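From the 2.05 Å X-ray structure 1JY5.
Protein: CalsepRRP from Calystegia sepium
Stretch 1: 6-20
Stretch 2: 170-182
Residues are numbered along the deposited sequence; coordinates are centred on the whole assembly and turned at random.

Stretch 1 (6-20) DYFTLALTWSGTECL
Stretch 2 170-182: CKSDAVEQVQICF

Two antiparallel strands, 7-14 and 174-182, are laced by their backbones, their directions 156° apart and their axes 4.6 Å at closest approach. Three pairs bond both ways: Phe 8 N to Phe 182 O 2.7 Å and Phe 182 N to Phe 8 O 2.8 Å; Leu 10 N to Ile 180 O 2.7 Å and Ile 180 N to Leu 10 O 3.0 Å; Leu 12 N to Val 178 O 2.8 Å and Val 178 N to Leu 12 O 3.0 Å. Trp 14 N to Glu 176 O, 2.9 Å, extends the ladder.

Beyond the strand, a weakly bonded helical turn brings in Thr 17. Thr 17 OG1, on an m rotamer, donates to Val 175 O at 2.6 Å, a side-chain donor continuing where the backbone ladder stops. Glu 18 OE1 lies 3.0 Å from Glu 176 OE2: two acceptors, no hydrogen bond. Lys 171, all-trans, leaves Lys 171 NZ 4.2 Å from Glu 18 OE2, beyond a salt bridge.

Side chains alternate. Phe 8 (m), Leu 10 (t, p), Leu 12 (m, t), Val 178 (t), Ile 180 (m, m) and Phe 182 (m) share one apolar face, where Leu 10 CB meets the ring edge at Phe 182 CE1, 3.8 Å. On the other, Thr 9 OG1 approaches Cys 181 SG at 3.5 Å.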

# COMPACT_ATOMS: atom_id res chain seq x y z
N ASP A 6 10.69 2.18 -13.87
CA ASP A 6 10.50 0.95 -14.62
C ASP A 6 9.15 0.28 -14.41
O ASP A 6 8.51 -0.16 -15.37
CB ASP A 6 11.62 -0.04 -14.27
CG ASP A 6 12.98 0.47 -14.68
OD1 ASP A 6 13.94 0.30 -13.90
OD2 ASP A 6 13.10 1.02 -15.80
N TYR A 7 8.71 0.20 -13.16
CA TYR A 7 7.44 -0.44 -12.86
C TYR A 7 6.81 0.18 -11.63
O TYR A 7 7.43 0.97 -10.91
CB TYR A 7 7.66 -1.94 -12.64
CG TYR A 7 8.45 -2.25 -11.38
CD1 TYR A 7 7.80 -2.45 -10.16
CD2 TYR A 7 9.84 -2.26 -11.40
CE1 TYR A 7 8.52 -2.64 -8.98
CE2 TYR A 7 10.58 -2.45 -10.22
CZ TYR A 7 9.91 -2.63 -9.02
OH TYR A 7 10.63 -2.77 -7.86
N PHE A 8 5.55 -0.18 -11.40
CA PHE A 8 4.77 0.31 -10.27
C PHE A 8 4.68 -0.74 -9.16
O PHE A 8 4.48 -1.93 -9.43
CB PHE A 8 3.33 0.61 -10.71
CG PHE A 8 3.14 1.95 -11.36
CD1 PHE A 8 2.62 2.04 -12.65
CD2 PHE A 8 3.39 3.12 -10.64
CE1 PHE A 8 2.34 3.29 -13.21
CE2 PHE A 8 3.11 4.36 -11.20
CZ PHE A 8 2.58 4.45 -12.48
N THR A 9 4.85 -0.31 -7.92
CA THR A 9 4.68 -1.22 -6.79
C THR A 9 3.46 -0.70 -6.03
O THR A 9 3.42 0.46 -5.62
CB THR A 9 5.88 -1.23 -5.80
OG1 THR A 9 6.96 -1.98 -6.37
CG2 THR A 9 5.48 -1.85 -4.46
N LEU A 10 2.43 -1.54 -5.89
CA LEU A 10 1.26 -1.13 -5.11
C LEU A 10 1.50 -1.76 -3.74
O LEU A 10 1.47 -2.98 -3.61
CB LEU A 10 -0.06 -1.66 -5.71
CG LEU A 10 -1.33 -1.44 -4.86
CD1 LEU A 10 -1.58 0.05 -4.67
CD2 LEU A 10 -2.56 -2.09 -5.51
N ALA A 11 1.78 -0.94 -2.74
CA ALA A 11 2.02 -1.45 -1.40
C ALA A 11 0.74 -1.29 -0.59
O ALA A 11 0.09 -0.24 -0.62
CB ALA A 11 3.17 -0.69 -0.74
N LEU A 12 0.38 -2.35 0.13
CA LEU A 12 -0.83 -2.36 0.95
C LEU A 12 -0.47 -2.64 2.40
O LEU A 12 0.42 -3.44 2.69
CB LEU A 12 -1.79 -3.44 0.43
CG LEU A 12 -2.15 -3.34 -1.06
CD1 LEU A 12 -2.99 -4.54 -1.47
CD2 LEU A 12 -2.89 -2.04 -1.32
N THR A 13 -1.16 -1.98 3.32
CA THR A 13 -0.90 -2.14 4.74
C THR A 13 -2.01 -2.93 5.43
O THR A 13 -3.19 -2.68 5.19
CB THR A 13 -0.80 -0.77 5.43
OG1 THR A 13 0.20 0.02 4.78
CG2 THR A 13 -0.45 -0.93 6.90
N TRP A 14 -1.62 -3.89 6.26
CA TRP A 14 -2.62 -4.67 7.00
C TRP A 14 -2.95 -3.81 8.22
O TRP A 14 -2.14 -3.66 9.13
CB TRP A 14 -2.05 -6.03 7.41
CG TRP A 14 -3.06 -6.87 8.14
CD1 TRP A 14 -3.14 -7.09 9.49
CD2 TRP A 14 -4.17 -7.58 7.56
NE1 TRP A 14 -4.22 -7.88 9.79
CE2 TRP A 14 -4.88 -8.20 8.63
CE3 TRP A 14 -4.64 -7.74 6.25
CZ2 TRP A 14 -6.02 -8.97 8.42
CZ3 TRP A 14 -5.78 -8.51 6.04
CH2 TRP A 14 -6.46 -9.12 7.12
N SER A 15 -4.16 -3.25 8.23
CA SER A 15 -4.59 -2.36 9.31
C SER A 15 -4.44 -2.93 10.71
O SER A 15 -4.10 -2.21 11.65
CB SER A 15 -6.05 -1.93 9.09
OG SER A 15 -6.95 -2.99 9.32
N GLY A 16 -4.69 -4.23 10.85
CA GLY A 16 -4.60 -4.87 12.15
C GLY A 16 -3.20 -4.86 12.74
O GLY A 16 -3.03 -4.75 13.96
N THR A 17 -2.19 -4.95 11.89
CA THR A 17 -0.81 -4.96 12.36
C THR A 17 -0.31 -3.55 12.68
O THR A 17 0.66 -3.37 13.42
CB THR A 17 0.10 -5.60 11.30
OG1 THR A 17 -0.33 -6.94 11.08
CG2 THR A 17 1.55 -5.60 11.76
N GLU A 18 -1.00 -2.56 12.13
CA GLU A 18 -0.62 -1.17 12.35
C GLU A 18 -1.27 -0.63 13.62
O GLU A 18 -0.90 0.42 14.14
CB GLU A 18 -1.06 -0.33 11.15
CG GLU A 18 -0.02 0.64 10.64
CD GLU A 18 1.32 -0.02 10.37
OE1 GLU A 18 1.36 -1.05 9.67
OE2 GLU A 18 2.34 0.50 10.86
N CYS A 19 -2.25 -1.37 14.13
CA CYS A 19 -2.94 -0.95 15.34
C CYS A 19 -2.78 -1.94 16.49
O CYS A 19 -3.74 -2.24 17.20
CB CYS A 19 -4.42 -0.74 15.02
SG CYS A 19 -4.75 0.46 13.69
N LEU A 20 -1.56 -2.45 16.66
CA LEU A 20 -1.28 -3.39 17.73
C LEU A 20 -0.57 -2.71 18.90
O LEU A 20 -1.18 -1.96 19.66
CB LEU A 20 -0.42 -4.55 17.21
CG LEU A 20 -1.11 -5.62 16.36
CD1 LEU A 20 -0.09 -6.64 15.89
CD2 LEU A 20 -2.21 -6.30 17.18
N CYS A 170 6.87 -8.31 7.19
CA CYS A 170 6.27 -8.56 8.49
C CYS A 170 6.79 -7.67 9.60
O CYS A 170 7.86 -7.09 9.50
CB CYS A 170 6.48 -10.03 8.89
SG CYS A 170 5.42 -11.14 7.94
N LYS A 171 5.99 -7.59 10.66
CA LYS A 171 6.33 -6.80 11.83
C LYS A 171 6.33 -7.79 12.99
O LYS A 171 5.27 -8.15 13.50
CB LYS A 171 5.27 -5.71 12.04
CG LYS A 171 5.60 -4.69 13.10
CD LYS A 171 4.48 -3.67 13.18
CE LYS A 171 4.76 -2.59 14.21
NZ LYS A 171 3.63 -1.61 14.28
N SER A 172 7.52 -8.24 13.36
CA SER A 172 7.72 -9.19 14.45
C SER A 172 7.23 -10.60 14.12
O SER A 172 7.97 -11.58 14.28
CB SER A 172 7.03 -8.69 15.72
OG SER A 172 7.28 -9.57 16.80
N ASP A 173 5.98 -10.70 13.68
CA ASP A 173 5.39 -11.98 13.34
C ASP A 173 4.06 -11.82 12.61
O ASP A 173 3.48 -12.79 12.13
CB ASP A 173 5.16 -12.81 14.61
CG ASP A 173 4.57 -14.16 14.30
OD1 ASP A 173 5.27 -14.96 13.65
OD2 ASP A 173 3.42 -14.43 14.71
N ALA A 174 3.58 -10.59 12.52
CA ALA A 174 2.32 -10.29 11.85
C ALA A 174 2.55 -9.67 10.48
O ALA A 174 3.47 -8.87 10.30
CB ALA A 174 1.50 -9.34 12.71
N VAL A 175 1.72 -10.04 9.51
CA VAL A 175 1.83 -9.48 8.17
C VAL A 175 1.52 -7.99 8.23
O VAL A 175 0.44 -7.58 8.66
CB VAL A 175 0.84 -10.16 7.20
CG1 VAL A 175 0.91 -9.50 5.83
CG2 VAL A 175 1.18 -11.64 7.09
N GLU A 176 2.49 -7.17 7.82
CA GLU A 176 2.31 -5.73 7.84
C GLU A 176 2.08 -5.12 6.47
O GLU A 176 1.25 -4.23 6.31
CB GLU A 176 3.52 -5.05 8.49
CG GLU A 176 3.46 -3.54 8.44
CD GLU A 176 4.53 -2.87 9.28
OE1 GLU A 176 5.72 -3.25 9.17
OE2 GLU A 176 4.18 -1.95 10.06
N GLN A 177 2.80 -5.62 5.47
CA GLN A 177 2.67 -5.06 4.13
C GLN A 177 2.74 -6.10 3.01
O GLN A 177 3.52 -7.05 3.08
CB GLN A 177 3.75 -3.99 3.93
CG GLN A 177 3.79 -3.32 2.56
CD GLN A 177 4.79 -2.18 2.51
OE1 GLN A 177 4.59 -1.13 3.12
NE2 GLN A 177 5.89 -2.38 1.79
N VAL A 178 1.90 -5.92 2.00
CA VAL A 178 1.91 -6.80 0.83
C VAL A 178 2.16 -5.91 -0.38
O VAL A 178 1.53 -4.86 -0.53
CB VAL A 178 0.56 -7.56 0.66
CG1 VAL A 178 0.51 -8.22 -0.71
CG2 VAL A 178 0.44 -8.63 1.75
N GLN A 179 3.08 -6.33 -1.24
CA GLN A 179 3.43 -5.57 -2.43
C GLN A 179 3.10 -6.33 -3.71
O GLN A 179 3.52 -7.48 -3.88
CB GLN A 179 4.92 -5.21 -2.42
CG GLN A 179 5.34 -4.26 -1.31
CD GLN A 179 6.85 -4.15 -1.20
OE1 GLN A 179 7.59 -4.57 -2.09
NE2 GLN A 179 7.32 -3.56 -0.10
N ILE A 180 2.35 -5.68 -4.60
CA ILE A 180 1.96 -6.23 -5.89
C ILE A 180 2.54 -5.30 -6.94
O ILE A 180 2.40 -4.08 -6.83
CB ILE A 180 0.42 -6.22 -6.08
CG1 ILE A 180 -0.26 -6.95 -4.92
CG2 ILE A 180 0.06 -6.87 -7.41
CD1 ILE A 180 0.16 -8.39 -4.77
N CYS A 181 3.18 -5.85 -7.97
CA CYS A 181 3.79 -5.01 -9.00
C CYS A 181 3.02 -4.93 -10.32
O CYS A 181 2.34 -5.88 -10.71
CB CYS A 181 5.24 -5.47 -9.21
SG CYS A 181 6.18 -5.18 -7.68
N PHE A 182 3.11 -3.78 -10.97
CA PHE A 182 2.44 -3.53 -12.25
C PHE A 182 3.39 -2.85 -13.24
O PHE A 182 4.23 -2.04 -12.84
CB PHE A 182 1.23 -2.61 -12.08
CG PHE A 182 0.15 -3.16 -11.19
CD1 PHE A 182 0.20 -2.97 -9.81
CD2 PHE A 182 -0.93 -3.86 -11.73
CE1 PHE A 182 -0.79 -3.48 -8.98
CE2 PHE A 182 -1.94 -4.37 -10.91
CZ PHE A 182 -1.87 -4.19 -9.53